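PDB 2BGW: XPF endonuclease from Aeropyrum pernix, which probably cuts DNA at specific branched or damaged structures in nucleotide excision repair, as a dimeric, magnesium-binding nuclease. Local coordinates for residues Val129-Ser132 and Leu133-Ser137; Trp159-Tyr162 and Ile163-Phe167. One frame throughout, in Å; residues are numbered along the deposited sequence.

Contact 1: residues Val129-Ser132 and Leu133-Ser137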
ATOM      1  N   VAL A 129       5.988  -6.559  12.246  1.00 27.00           N
ATOM      2  CA  VAL A 129       6.247  -5.654  11.141  1.00 27.19           C
ATOM      3  C   VAL A 129       5.227  -4.535  11.173  1.00 27.79           C
ATOM      4  O   VAL A 129       5.557  -3.364  10.965  1.00 27.87           O
ATOM      5  CB  VAL A 129       6.173  -6.417   9.800  1.00 27.28           C
ATOM      6  CG1 VAL A 129       6.322  -5.504   8.610  1.00 26.31           C
ATOM      7  CG2 VAL A 129       7.252  -7.438   9.769  1.00 26.95           C
ATOM      8  N   ILE A 130       3.975  -4.886  11.445  1.00 28.26           N
ATOM      9  CA  ILE A 130       2.938  -3.857  11.501  1.00 28.27           C
ATOM     10  C   ILE A 130       3.277  -2.901  12.636  1.00 28.47           C
ATOM     11  O   ILE A 130       3.243  -1.694  12.468  1.00 28.43           O
ATOM     12  CB  ILE A 130       1.517  -4.433  11.696  1.00 27.95           C
ATOM     13  CG1 ILE A 130       1.051  -5.138  10.415  1.00 26.60           C
ATOM     14  CG2 ILE A 130       0.545  -3.297  12.071  1.00 27.95           C
ATOM     15  CD1 ILE A 130      -0.133  -6.044  10.618  1.00 24.19           C
ATOM     16  N   GLU A 131       3.629  -3.460  13.787  1.00 28.56           N
ATOM     17  CA  GLU A 131       3.898  -2.649  14.965  1.00 28.32           C
ATOM     18  C   GLU A 131       5.090  -1.702  14.763  1.00 27.54           C
ATOM     19  O   GLU A 131       5.081  -0.587  15.242  1.00 27.51           O
ATOM     20  CB  GLU A 131       4.097  -3.570  16.158  1.00 28.27           C
ATOM     21  CG  GLU A 131       4.217  -2.880  17.457  1.00 30.78           C
ATOM     22  CD  GLU A 131       5.620  -2.799  17.911  1.00 34.24           C
ATOM     23  OE1 GLU A 131       6.361  -3.732  17.640  1.00 38.76           O
ATOM     24  OE2 GLU A 131       6.007  -1.815  18.551  1.00 38.02           O
ATOM     25  N   SER A 132       6.093  -2.147  14.021  1.00 26.57           N
ATOM     26  CA  SER A 132       7.277  -1.357  13.788  1.00 25.56           C
ATOM     27  C   SER A 132       6.987  -0.222  12.822  1.00 25.11           C
ATOM     28  O   SER A 132       7.467   0.887  12.998  1.00 25.06           O
ATOM     29  CB  SER A 132       8.384  -2.259  13.244  1.00 25.74           C
ATOM     30  OG  SER A 132       9.050  -2.948  14.292  1.00 26.45           O
ATOM     31  N   LEU A 133       6.198  -0.520  11.793  1.00 24.54           N
ATOM     32  CA  LEU A 133       5.756   0.453  10.834  1.00 23.53           C
ATOM     33  C   LEU A 133       4.934   1.553  11.504  1.00 23.90           C
ATOM     34  O   LEU A 133       5.189   2.742  11.296  1.00 24.09           O
ATOM     35  CB  LEU A 133       4.944  -0.233   9.764  1.00 22.81           C
ATOM     36  CG  LEU A 133       5.705  -1.021   8.714  1.00 23.04           C
ATOM     37  CD1 LEU A 133       4.706  -1.843   7.945  1.00 22.40           C
ATOM     38  CD2 LEU A 133       6.546  -0.150   7.752  1.00 20.72           C
ATOM     39  N   ALA A 134       3.950   1.142  12.295  1.00 24.09           N
ATOM     40  CA  ALA A 134       3.176   2.029  13.145  1.00 25.04           C
ATOM     41  C   ALA A 134       4.068   2.981  13.902  1.00 25.87           C
ATOM     42  O   ALA A 134       3.826   4.181  13.876  1.00 26.95           O
ATOM     43  CB  ALA A 134       2.333   1.235  14.142  1.00 24.83           C
ATOM     44  N   ARG A 135       5.098   2.459  14.564  1.00 26.02           N
ATOM     45  CA  ARG A 135       5.987   3.289  15.345  1.00 26.31           C
ATOM     46  C   ARG A 135       6.828   4.164  14.475  1.00 26.77           C
ATOM     47  O   ARG A 135       6.891   5.378  14.695  1.00 28.25           O
ATOM     48  CB  ARG A 135       6.892   2.448  16.194  1.00 26.45           C
ATOM     49  CG  ARG A 135       6.154   1.652  17.189  1.00 28.67           C
ATOM     50  CD  ARG A 135       6.471   2.127  18.512  1.00 32.28           C
ATOM     51  NE  ARG A 135       6.911   1.010  19.325  1.00 36.04           N
ATOM     52  CZ  ARG A 135       7.904   1.090  20.201  1.00 37.21           C
ATOM     53  NH1 ARG A 135       8.556   2.232  20.353  1.00 36.32           N
ATOM     54  NH2 ARG A 135       8.240   0.032  20.918  1.00 39.14           N
ATOM     55  N   LEU A 136       7.464   3.574  13.479  1.00 26.42           N
ATOM     56  CA  LEU A 136       8.399   4.331  12.671  1.00 26.64           C
ATOM     57  C   LEU A 136       7.795   5.523  11.960  1.00 26.92           C
ATOM     58  O   LEU A 136       8.485   6.481  11.698  1.00 26.82           O
ATOM     59  CB  LEU A 136       9.072   3.426  11.635  1.00 26.55           C
ATOM     60  CG  LEU A 136      10.370   2.751  12.075  1.00 25.66           C
ATOM     61  CD1 LEU A 136      10.515   1.397  11.394  1.00 25.41           C
ATOM     62  CD2 LEU A 136      11.586   3.646  11.819  1.00 23.50           C
ATOM     63  N   SER A 137       6.520   5.438  11.615  1.00 27.69           N
ATOM     64  CA  SER A 137       5.917   6.346  10.634  1.00 28.61           C
ATOM     65  C   SER A 137       5.230   7.475  11.337  1.00 28.44           C
ATOM     66  O   SER A 137       4.946   8.503  10.746  1.00 28.59           O
ATOM     67  CB  SER A 137       4.871   5.614   9.799  1.00 28.83           C
ATOM     68  OG  SER A 137       3.760   5.302  10.628  1.00 31.29           O
TER

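Contact 2: residues Trp159-Tyr162 and Ile163-Phe167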
ATOM      1  N   TRP A 159     -12.754   6.697   4.588  1.00 32.74           N
ATOM      2  CA  TRP A 159     -13.884   6.658   3.691  1.00 32.16           C
ATOM      3  C   TRP A 159     -14.174   8.032   3.136  1.00 32.51           C
ATOM      4  O   TRP A 159     -14.518   8.162   1.973  1.00 32.67           O
ATOM      5  CB  TRP A 159     -15.085   6.226   4.455  1.00 31.53           C
ATOM      6  CG  TRP A 159     -15.165   4.799   4.719  1.00 30.77           C
ATOM      7  CD1 TRP A 159     -14.922   4.182   5.892  1.00 31.02           C
ATOM      8  CD2 TRP A 159     -15.579   3.789   3.813  1.00 30.54           C
ATOM      9  NE1 TRP A 159     -15.143   2.834   5.787  1.00 30.60           N
ATOM     10  CE2 TRP A 159     -15.565   2.566   4.518  1.00 30.50           C
ATOM     11  CE3 TRP A 159     -15.957   3.793   2.467  1.00 30.46           C
ATOM     12  CZ2 TRP A 159     -15.919   1.357   3.932  1.00 30.81           C
ATOM     13  CZ3 TRP A 159     -16.304   2.596   1.880  1.00 31.28           C
ATOM     14  CH2 TRP A 159     -16.280   1.385   2.614  1.00 31.01           C
ATOM     15  N   GLN A 160     -14.043   9.072   3.947  1.00 32.65           N
ATOM     16  CA  GLN A 160     -14.237  10.409   3.387  1.00 33.27           C
ATOM     17  C   GLN A 160     -13.283  10.634   2.228  1.00 33.48           C
ATOM     18  O   GLN A 160     -13.641  11.241   1.211  1.00 33.61           O
ATOM     19  CB  GLN A 160     -14.064  11.493   4.447  1.00 33.44           C
ATOM     20  CG  GLN A 160     -15.103  11.416   5.544  1.00 32.72           C
ATOM     21  CD  GLN A 160     -14.740  12.244   6.745  1.00 34.38           C
ATOM     22  OE1 GLN A 160     -13.588  12.673   6.916  1.00 35.09           O
ATOM     23  NE2 GLN A 160     -15.728  12.490   7.597  1.00 35.98           N
ATOM     24  N   LEU A 161     -12.074  10.101   2.377  1.00 33.70           N
ATOM     25  CA  LEU A 161     -11.046  10.211   1.345  1.00 33.77           C
ATOM     26  C   LEU A 161     -11.253   9.263   0.169  1.00 33.99           C
ATOM     27  O   LEU A 161     -10.918   9.580  -0.960  1.00 34.27           O
ATOM     28  CB  LEU A 161      -9.684  10.001   1.979  1.00 33.41           C
ATOM     29  CG  LEU A 161      -9.284  11.167   2.869  1.00 32.64           C
ATOM     30  CD1 LEU A 161      -8.259  10.731   3.831  1.00 31.08           C
ATOM     31  CD2 LEU A 161      -8.776  12.299   2.006  1.00 33.06           C
ATOM     32  N   TYR A 162     -11.819   8.103   0.442  1.00 34.54           N
ATOM     33  CA  TYR A 162     -12.092   7.113  -0.592  1.00 35.56           C
ATOM     34  C   TYR A 162     -13.198   7.631  -1.504  1.00 36.12           C
ATOM     35  O   TYR A 162     -13.167   7.457  -2.729  1.00 36.66           O
ATOM     36  CB  TYR A 162     -12.485   5.777   0.068  1.00 35.71           C
ATOM     37  CG  TYR A 162     -12.877   4.661  -0.868  1.00 35.44           C
ATOM     38  CD1 TYR A 162     -12.095   4.342  -1.966  1.00 36.89           C
ATOM     39  CD2 TYR A 162     -14.028   3.912  -0.638  1.00 35.50           C
ATOM     40  CE1 TYR A 162     -12.462   3.320  -2.835  1.00 38.10           C
ATOM     41  CE2 TYR A 162     -14.399   2.881  -1.486  1.00 35.66           C
ATOM     42  CZ  TYR A 162     -13.618   2.595  -2.587  1.00 36.87           C
ATOM     43  OH  TYR A 162     -13.962   1.576  -3.440  1.00 36.82           O
ATOM     44  N   ILE A 163     -14.164   8.296  -0.888  1.00 36.52           N
ATOM     45  CA  ILE A 163     -15.285   8.869  -1.606  1.00 36.33           C
ATOM     46  C   ILE A 163     -14.799  10.029  -2.470  1.00 37.60           C
ATOM     47  O   ILE A 163     -15.006  10.014  -3.678  1.00 37.89           O
ATOM     48  CB  ILE A 163     -16.451   9.152  -0.647  1.00 35.47           C
ATOM     49  CG1 ILE A 163     -16.973   7.795  -0.188  1.00 33.79           C
ATOM     50  CG2 ILE A 163     -17.549   9.953  -1.325  1.00 34.51           C
ATOM     51  CD1 ILE A 163     -17.787   7.779   1.019  1.00 32.72           C
ATOM     52  N   LEU A 164     -14.073  10.979  -1.897  1.00 38.99           N
ATOM     53  CA  LEU A 164     -13.486  12.026  -2.728  1.00 40.67           C
ATOM     54  C   LEU A 164     -12.633  11.466  -3.883  1.00 41.48           C
ATOM     55  O   LEU A 164     -12.718  12.017  -4.990  1.00 41.91           O
ATOM     56  CB  LEU A 164     -12.699  13.046  -1.894  1.00 40.45           C
ATOM     57  CG  LEU A 164     -13.503  13.863  -0.868  1.00 41.06           C
ATOM     58  CD1 LEU A 164     -12.584  14.541   0.115  1.00 41.73           C
ATOM     59  CD2 LEU A 164     -14.374  14.905  -1.529  1.00 41.03           C
ATOM     60  N   GLN A 165     -11.845  10.388  -3.657  1.00 42.16           N
ATOM     61  CA  GLN A 165     -10.927   9.830  -4.708  1.00 42.52           C
ATOM     62  C   GLN A 165     -11.665   9.268  -5.943  1.00 42.37           C
ATOM     63  O   GLN A 165     -11.140   9.270  -7.072  1.00 41.99           O
ATOM     64  CB  GLN A 165     -10.004   8.741  -4.143  1.00 43.38           C
ATOM     65  CG  GLN A 165      -8.534   9.137  -3.812  1.00 46.20           C
ATOM     66  CD  GLN A 165      -8.168   8.822  -2.321  1.00 49.74           C
ATOM     67  OE1 GLN A 165      -7.894   7.674  -1.960  1.00 50.97           O
ATOM     68  NE2 GLN A 165      -8.208   9.850  -1.459  1.00 49.90           N
ATOM     69  N   SER A 166     -12.890   8.810  -5.714  1.00 41.96           N
ATOM     70  CA  SER A 166     -13.706   8.254  -6.768  1.00 42.29           C
ATOM     71  C   SER A 166     -14.111   9.276  -7.837  1.00 42.12           C
ATOM     72  O   SER A 166     -14.589   8.905  -8.892  1.00 42.42           O
ATOM     73  CB  SER A 166     -14.930   7.545  -6.179  1.00 42.49           C
ATOM     74  OG  SER A 166     -15.843   8.474  -5.607  1.00 44.42           O
ATOM     75  N   PHE A 167     -13.917  10.560  -7.572  1.00 42.18           N
ATOM     76  CA  PHE A 167     -14.189  11.589  -8.568  1.00 41.78           C
ATOM     77  C   PHE A 167     -13.064  11.670  -9.582  1.00 42.34           C
ATOM     78  O   PHE A 167     -11.889  11.385  -9.263  1.00 42.97           O
ATOM     79  CB  PHE A 167     -14.355  12.951  -7.905  1.00 41.48           C
ATOM     80  CG  PHE A 167     -15.732  13.194  -7.315  1.00 41.42           C
ATOM     81  CD1 PHE A 167     -16.131  12.565  -6.123  1.00 41.49           C
ATOM     82  CD2 PHE A 167     -16.620  14.075  -7.930  1.00 41.19           C
ATOM     83  CE1 PHE A 167     -17.394  12.791  -5.568  1.00 40.42           C
ATOM     84  CE2 PHE A 167     -17.891  14.321  -7.380  1.00 40.85           C
ATOM     85  CZ  PHE A 167     -18.271  13.678  -6.201  1.00 41.88           C
TER

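Contact 1: residues Val129-Ser132 and Leu133-Ser137
Glu131 swings its CG anti to the backbone N (chi1 -173°) and bends at CB-CG, while Arg135, one turn on, holds CG anti to its carbonyl carbon and bends twice further out; the two chains thus run side by side and close an i to i+4 salt bridge. Arg135 NE lies 3.1 Å from Glu131 OE2, which sits at the guanidinium edge, near its plane, although carboxylate and guanidinium are turned 50° apart. With an alanine in place of Glu131, the exposed guanidinium would probably lose its carboxylate partner and be freer to turn. Val129 and Leu133 likewise point the same way, Val129 CG1 and Leu133 CD1 4.1 Å apart, apolar branches suited to a face turned inward. This is helix 123-137 of the ERCC4 nuclease domain, a PD-(D/E)XK relative, and it packs on the sheet: Val129 and Ile130 rest on Ile85, Leu133 on Phe83 and Val45. The second subunit also packs here, its Tyr103 and Leu111 on Val129 and Leu133, its Ala104 and Ala107 on Ser132 and Leu136. Beneath run ordinary i to i+4 backbone bonds, Ala134 N to Ile130 O at 2.9 Å among them. Ser137 OG turns back to Leu133 O at 3.0 Å, giving the hydroxyl a partner.

Contact 2: residues Trp159-Tyr162 and Ile163-Phe167
Trp159, Gln160 and Leu161 accept, on their carbonyl oxygens, hydrogen bonds from the backbone N of Ile163, Leu164 and Gln165 one turn later in helix 155-165, which contributes to the helix-hairpin-helix domain, a DNA-binding element of this family. The backbone bonds come first: Ile163 N reaches Trp159 O at 2.9 Å and Leu164 N reaches Gln160 O at 3.1 Å, while Ser166 N to Tyr162 O stretches to 3.3 Å with a bend to 137° at the hydrogen.

The side chains of Ile163 and Leu164 lie alongside the carbonyls of the preceding turn, Ile163 by Trp159 O and Leu164 by Gln160 O. Their branched, hydrophobic ends make apolar contacts further out, both meeting Leu185, and Leu164 also Phe188, so the helix is packed against helix 185-188 of the helix-hairpin-helix domain. Leu161 suits the same interior, resting on Ala175 of helix 172-182.

The aromatic side chains serve other neighbours. Trp159 is broad enough to lie on Pro39 while its NE1 bonds to Gln37 O, which satisfies the buried indole N-H; the Tyr162 ring meets that of His78 with planes about 60° apart. Both also touch Ser166 of the second subunit.

Among the polar side chains, Gln165 bends its chain back over the preceding turn, NE2 lying 3.7 Å from Leu161 CB, and its side chain also touches Ala175 and His78. Ser166 is short enough to turn back to the carbonyl of the preceding turn: OG, between the backbone N and the carbonyl carbon (chi1 69°), bonds at 2.6 Å to Ile163 O, on a lone pair in the carbonyl plane, and the same oxygen accepts Ser166 N at 3.2 Å.

In the fold
Contacts 1 and 2 lie on consecutive helices, 123-137 and 155-165, on opposite sides of the chain's centre; their own centres are 25 Å apart and their nearest atoms about 15 Å, so they do not touch. Contact 1 belongs to the nuclease domain: the Ile130 side chain comes within about 6 Å of that of Arg53 and 7 Å of that of Asp42, both at the magnesium site, and about 10 Å from the bound ion. Contact 2 lies away from that site but about 3 Å from the bound DNA at its nearest atom, against about 14 Å for contact 1. Both meet the second subunit, so dimer contacts occur in the catalytic and the helix-hairpin-helix parts alike.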